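Local coordinates for protein beta sliding clamp (Pseudomonas aeruginosa, PDB 6AMS) that probably forms a ring-shaped head-to-tail homodimer around DNA and tethers DNA polymerases and other proteins to it for processive synthesis, at residues Arg280-Gln285 with Phe320-Leu325; Leu284-Gly289 with Val307-Asn312. All coordinates share one frame; numbering follows the deposited sequence.

Interaction 1 (Arg280-Gln285 with Phe320-Leu325)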
# COMPACT_ATOMS: atom_id res chain seq x y z
N ARG A 280 -10.75 -18.70 -12.57
CA ARG A 280 -10.02 -17.98 -13.62
C ARG A 280 -9.85 -18.69 -14.94
O ARG A 280 -8.81 -18.63 -15.55
CB ARG A 280 -8.67 -17.51 -13.07
CG ARG A 280 -8.79 -16.69 -11.79
CD ARG A 280 -9.12 -15.23 -12.07
NE ARG A 280 -7.95 -14.52 -12.57
CZ ARG A 280 -7.95 -13.26 -12.98
NH1 ARG A 280 -9.05 -12.54 -12.94
NH2 ARG A 280 -6.83 -12.71 -13.41
N GLY A 281 -10.91 -19.37 -15.35
CA GLY A 281 -10.91 -20.10 -16.60
C GLY A 281 -10.99 -19.24 -17.85
O GLY A 281 -11.79 -18.34 -17.97
N ILE A 282 -10.14 -19.57 -18.79
CA ILE A 282 -10.08 -18.89 -20.06
C ILE A 282 -10.12 -19.98 -21.12
O ILE A 282 -9.56 -21.05 -20.93
CB ILE A 282 -8.80 -18.05 -20.16
CG1 ILE A 282 -9.09 -16.71 -20.80
CG2 ILE A 282 -7.69 -18.79 -20.88
CD1 ILE A 282 -9.77 -15.75 -19.87
N ARG A 283 -10.81 -19.73 -22.22
CA ARG A 283 -10.90 -20.71 -23.28
C ARG A 283 -10.11 -20.23 -24.48
O ARG A 283 -10.23 -19.10 -24.91
CB ARG A 283 -12.34 -20.96 -23.67
CG ARG A 283 -12.51 -22.05 -24.70
CD ARG A 283 -13.95 -22.19 -25.15
NE ARG A 283 -14.32 -21.13 -26.08
CZ ARG A 283 -15.51 -21.03 -26.65
NH1 ARG A 283 -16.45 -21.93 -26.38
NH2 ARG A 283 -15.77 -20.04 -27.48
N LEU A 284 -9.28 -21.11 -25.01
CA LEU A 284 -8.47 -20.79 -26.16
C LEU A 284 -8.88 -21.62 -27.36
O LEU A 284 -9.05 -22.83 -27.26
CB LEU A 284 -7.00 -21.03 -25.85
CG LEU A 284 -6.10 -19.90 -25.39
CD1 LEU A 284 -6.76 -19.05 -24.32
CD2 LEU A 284 -4.78 -20.45 -24.90
N GLN A 285 -9.07 -20.96 -28.49
CA GLN A 285 -9.38 -21.65 -29.72
C GLN A 285 -8.31 -21.26 -30.70
O GLN A 285 -8.20 -20.09 -31.09
CB GLN A 285 -10.76 -21.29 -30.24
CG GLN A 285 -11.85 -21.95 -29.41
CD GLN A 285 -13.23 -21.64 -29.92
OE1 GLN A 285 -13.49 -20.54 -30.38
NE2 GLN A 285 -14.11 -22.62 -29.89
N PHE A 320 -7.23 -22.91 -19.81
CA PHE A 320 -6.16 -22.59 -18.89
C PHE A 320 -6.55 -21.54 -17.88
O PHE A 320 -7.36 -20.68 -18.15
CB PHE A 320 -4.97 -22.01 -19.66
CG PHE A 320 -4.19 -23.02 -20.46
CD1 PHE A 320 -3.42 -23.98 -19.83
CD2 PHE A 320 -4.19 -22.97 -21.83
CE1 PHE A 320 -2.70 -24.89 -20.56
CE2 PHE A 320 -3.47 -23.87 -22.57
CZ PHE A 320 -2.72 -24.83 -21.94
N ASN A 321 -5.99 -21.66 -16.69
CA ASN A 321 -6.11 -20.64 -15.66
C ASN A 321 -5.34 -19.43 -16.17
O ASN A 321 -4.17 -19.55 -16.51
CB ASN A 321 -5.55 -21.19 -14.35
CG ASN A 321 -5.52 -20.18 -13.23
OD1 ASN A 321 -5.17 -19.00 -13.42
ND2 ASN A 321 -5.85 -20.64 -12.04
N VAL A 322 -6.04 -18.31 -16.32
CA VAL A 322 -5.47 -17.09 -16.89
C VAL A 322 -4.38 -16.44 -16.06
O VAL A 322 -3.48 -15.81 -16.59
CB VAL A 322 -6.57 -16.07 -17.30
CG1 VAL A 322 -7.14 -15.34 -16.09
CG2 VAL A 322 -6.02 -15.08 -18.31
N SER A 323 -4.47 -16.59 -14.75
CA SER A 323 -3.47 -16.04 -13.84
C SER A 323 -2.14 -16.73 -14.10
O SER A 323 -1.10 -16.07 -14.11
CB SER A 323 -3.86 -16.24 -12.38
OG SER A 323 -5.03 -15.48 -12.08
N TYR A 324 -2.18 -18.04 -14.30
CA TYR A 324 -0.98 -18.81 -14.57
C TYR A 324 -0.30 -18.32 -15.84
O TYR A 324 0.91 -18.16 -15.88
CB TYR A 324 -1.30 -20.30 -14.71
CG TYR A 324 -1.86 -20.94 -13.46
CD1 TYR A 324 -1.70 -20.35 -12.22
CD2 TYR A 324 -2.51 -22.15 -13.53
CE1 TYR A 324 -2.19 -20.94 -11.08
CE2 TYR A 324 -3.01 -22.75 -12.39
CZ TYR A 324 -2.85 -22.14 -11.18
OH TYR A 324 -3.35 -22.75 -10.05
N LEU A 325 -1.08 -18.10 -16.88
CA LEU A 325 -0.55 -17.63 -18.14
C LEU A 325 0.07 -16.25 -17.95
O LEU A 325 1.17 -16.00 -18.43
CB LEU A 325 -1.62 -17.63 -19.23
CG LEU A 325 -2.33 -18.96 -19.54
CD1 LEU A 325 -3.43 -18.78 -20.56
CD2 LEU A 325 -1.37 -20.04 -19.98

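Interaction 2 (Leu284-Gly289 with Val307-Asn312)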
# COMPACT_ATOMS: atom_id res chain seq x y z
N LEU A 284 -9.28 -21.11 -25.01
CA LEU A 284 -8.47 -20.79 -26.16
C LEU A 284 -8.88 -21.62 -27.36
O LEU A 284 -9.05 -22.83 -27.26
CB LEU A 284 -7.00 -21.03 -25.85
CG LEU A 284 -6.10 -19.90 -25.39
CD1 LEU A 284 -6.76 -19.05 -24.32
CD2 LEU A 284 -4.78 -20.45 -24.90
N GLN A 285 -9.07 -20.96 -28.49
CA GLN A 285 -9.38 -21.65 -29.72
C GLN A 285 -8.31 -21.26 -30.70
O GLN A 285 -8.20 -20.09 -31.09
CB GLN A 285 -10.76 -21.29 -30.24
CG GLN A 285 -11.85 -21.95 -29.41
CD GLN A 285 -13.23 -21.64 -29.92
OE1 GLN A 285 -13.49 -20.54 -30.38
NE2 GLN A 285 -14.11 -22.62 -29.89
N LEU A 286 -7.47 -22.24 -31.02
CA LEU A 286 -6.32 -22.03 -31.85
C LEU A 286 -6.63 -22.61 -33.23
O LEU A 286 -7.14 -23.73 -33.36
CB LEU A 286 -5.09 -22.71 -31.24
CG LEU A 286 -3.79 -22.55 -32.00
CD1 LEU A 286 -3.26 -21.14 -31.94
CD2 LEU A 286 -2.76 -23.51 -31.45
N SER A 287 -6.31 -21.83 -34.25
CA SER A 287 -6.40 -22.26 -35.63
C SER A 287 -5.33 -21.52 -36.39
O SER A 287 -4.67 -20.62 -35.85
CB SER A 287 -7.79 -21.94 -36.20
OG SER A 287 -8.03 -20.54 -36.12
N ASN A 288 -5.16 -21.90 -37.64
CA ASN A 288 -4.11 -21.32 -38.50
C ASN A 288 -4.07 -19.80 -38.40
O ASN A 288 -5.06 -19.11 -38.68
CB ASN A 288 -4.30 -21.79 -39.95
CG ASN A 288 -3.98 -23.29 -40.13
OD1 ASN A 288 -3.28 -23.93 -39.32
ND2 ASN A 288 -4.53 -23.86 -41.18
N GLY A 289 -2.93 -19.31 -37.92
CA GLY A 289 -2.66 -17.90 -37.74
C GLY A 289 -3.65 -17.15 -36.89
O GLY A 289 -3.85 -15.96 -37.12
N VAL A 307 -6.28 -12.62 -31.34
CA VAL A 307 -4.91 -12.18 -31.54
C VAL A 307 -4.29 -13.05 -32.64
O VAL A 307 -4.53 -14.27 -32.74
CB VAL A 307 -4.07 -12.27 -30.25
CG1 VAL A 307 -2.65 -11.76 -30.50
CG2 VAL A 307 -4.73 -11.50 -29.10
N GLN A 308 -3.54 -12.42 -33.54
CA GLN A 308 -2.88 -13.16 -34.59
C GLN A 308 -1.57 -13.72 -34.06
O GLN A 308 -0.76 -12.99 -33.50
CB GLN A 308 -2.66 -12.29 -35.83
CG GLN A 308 -3.91 -12.07 -36.65
CD GLN A 308 -3.73 -11.01 -37.72
OE1 GLN A 308 -3.15 -9.96 -37.46
NE2 GLN A 308 -4.23 -11.28 -38.91
N VAL A 309 -1.39 -15.02 -34.21
CA VAL A 309 -0.18 -15.67 -33.73
C VAL A 309 0.38 -16.54 -34.84
O VAL A 309 -0.35 -16.96 -35.72
CB VAL A 309 -0.48 -16.56 -32.52
CG1 VAL A 309 -0.86 -15.71 -31.32
CG2 VAL A 309 -1.58 -17.56 -32.85
N GLU A 310 1.68 -16.79 -34.81
CA GLU A 310 2.23 -17.62 -35.86
C GLU A 310 1.96 -19.05 -35.44
O GLU A 310 2.47 -19.52 -34.44
CB GLU A 310 3.73 -17.39 -35.97
CG GLU A 310 4.10 -16.03 -36.52
CD GLU A 310 5.51 -15.63 -36.14
OE1 GLU A 310 6.20 -16.46 -35.51
OE2 GLU A 310 5.93 -14.51 -36.47
N TYR A 311 1.14 -19.73 -36.24
CA TYR A 311 0.77 -21.11 -35.96
C TYR A 311 0.18 -21.78 -37.20
O TYR A 311 -0.65 -21.21 -37.90
CB TYR A 311 -0.25 -21.18 -34.81
CG TYR A 311 -0.82 -22.57 -34.64
CD1 TYR A 311 -0.01 -23.62 -34.27
CD2 TYR A 311 -2.14 -22.85 -34.97
CE1 TYR A 311 -0.50 -24.90 -34.16
CE2 TYR A 311 -2.64 -24.13 -34.86
CZ TYR A 311 -1.81 -25.14 -34.46
OH TYR A 311 -2.28 -26.42 -34.34
N ASN A 312 0.64 -22.99 -37.47
CA ASN A 312 0.11 -23.78 -38.60
C ASN A 312 -0.16 -25.23 -38.17
O ASN A 312 0.76 -25.94 -37.77
CB ASN A 312 1.11 -23.76 -39.76
CG ASN A 312 0.42 -23.66 -41.11
OD1 ASN A 312 -0.20 -22.63 -41.44
ND2 ASN A 312 0.52 -24.73 -41.90

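Interaction 1 (Arg280-Gln285 with Phe320-Leu325)
I282 and F320 form an antiparallel hydrogen-bonded pair, joined by I282 N to F320 O (3.1 Å) and F320 N to I282 O (3.2 Å), and G281 faces N321 as the adjoining non-hydrogen-bonded pair. Where the second strand turns into helix, V322 N continues the pairing with a nearly linear bond to R280 O (2.9 Å, 170°). R280 folds back over this first helical turn: with its chain bent at chi2 (-82°) and chi3, it lays one guanidinium face over V322 CG1, and NE donates to S323 OG (3.1 Å), which lies a little out of the guanidinium plane. N321 is the N-cap; its OD1 accepts from Y324 N and, more weakly, from S323 N, and its amide carbon sits over one face of the Y324 ring. I282 CD1 packs against V322 CG2 (4.1 Å) and I282 CG2 reaches L325 CD1, while L284 CD2 meets the edge of the F320 ring at CD2 (4.0 Å). I282 also touches I293 and A295 of strand 290-296. The contact thus joins the sheet of strands 281-287 and 316-321 to the start of helix 322-329, with helix 261-272 against V322 and strand 358-362 of the adjoining sheet against F320.

Interaction 2 (Leu284-Gly289 with Val307-Asn312)
L286 lies over one face of the Y311 ring, its CD2 standing 3.5 Å from the centroid and only 11° off the ring normal, a CH-pi contact. L286 CG sits over the rim of the same face, 3.4 Å from Y311 CD2; CD1, past the ring's rim, also meets V309 CG2 (4.1 Å). Two torsions make this fit: L286 holds CG anti to its own N (chi1 -179°), and Y311 does likewise, which sets CD2 over the ring centre and leaves CD1 toward V309. S287 O approaches the ring edge at CD2 (3.5 Å), near the ring plane. Beyond the ring the backbones meet directly. G289 N donates to Y311 O (3.0 Å), and the same oxygen receives a CA-H contact from N288; a second CA-H contact runs from G289 CA to V309 O (3.2 Å). G289 has positive phi, a conformation glycine readily adopts, as the chain turns after S287. The side-chain amides of N288 and N312 stack with planes 12° apart. N288 OD1 is held by G313 N, and Y311 OH donates to, and is fixed by, G314 O, so both ends are tied to the glycines that follow the second segment. Outward again, L286 and Y311 both rest on V257 of strand 255-260, V309 touches L291 of strand 290-296, and Q308 packs on R103 of the second subunit. The touching parts run nearly at right angles: the 307-312 connection crosses the tight turn of the beta hairpin formed by strands 281-287 and 290-296, then passes to strand 255-260 of the other sheet, where E310 bonds to V258 through the backbone. Two sheets of the C-terminal clamp domain are thus bridged at the hairpin end, as part of the DNA-clamp fold.

In the fold
From the N terminus of the C-terminal domain, the chain passes strand 255-260 and helix 261-272 before entering strand 281-287, from which both interactions start. Interaction 2 closes the shorter loop, returning at 307-312 after strands 290-296 and 302-307. Interaction 1 closes the longer one, returning at 320-325 once strand 316-321 has come back beside strand 281-287. The two nest: 307-312 lies between the segments of interaction 1, and the first segments overlap at L284 and Q285. With centres 16 Å apart, they lie at opposite ends of strand 281-287, its start meeting the junction of strand 316-321 with helix 322-329 and its end the 307-312 connection, which also reaches strand 255-260.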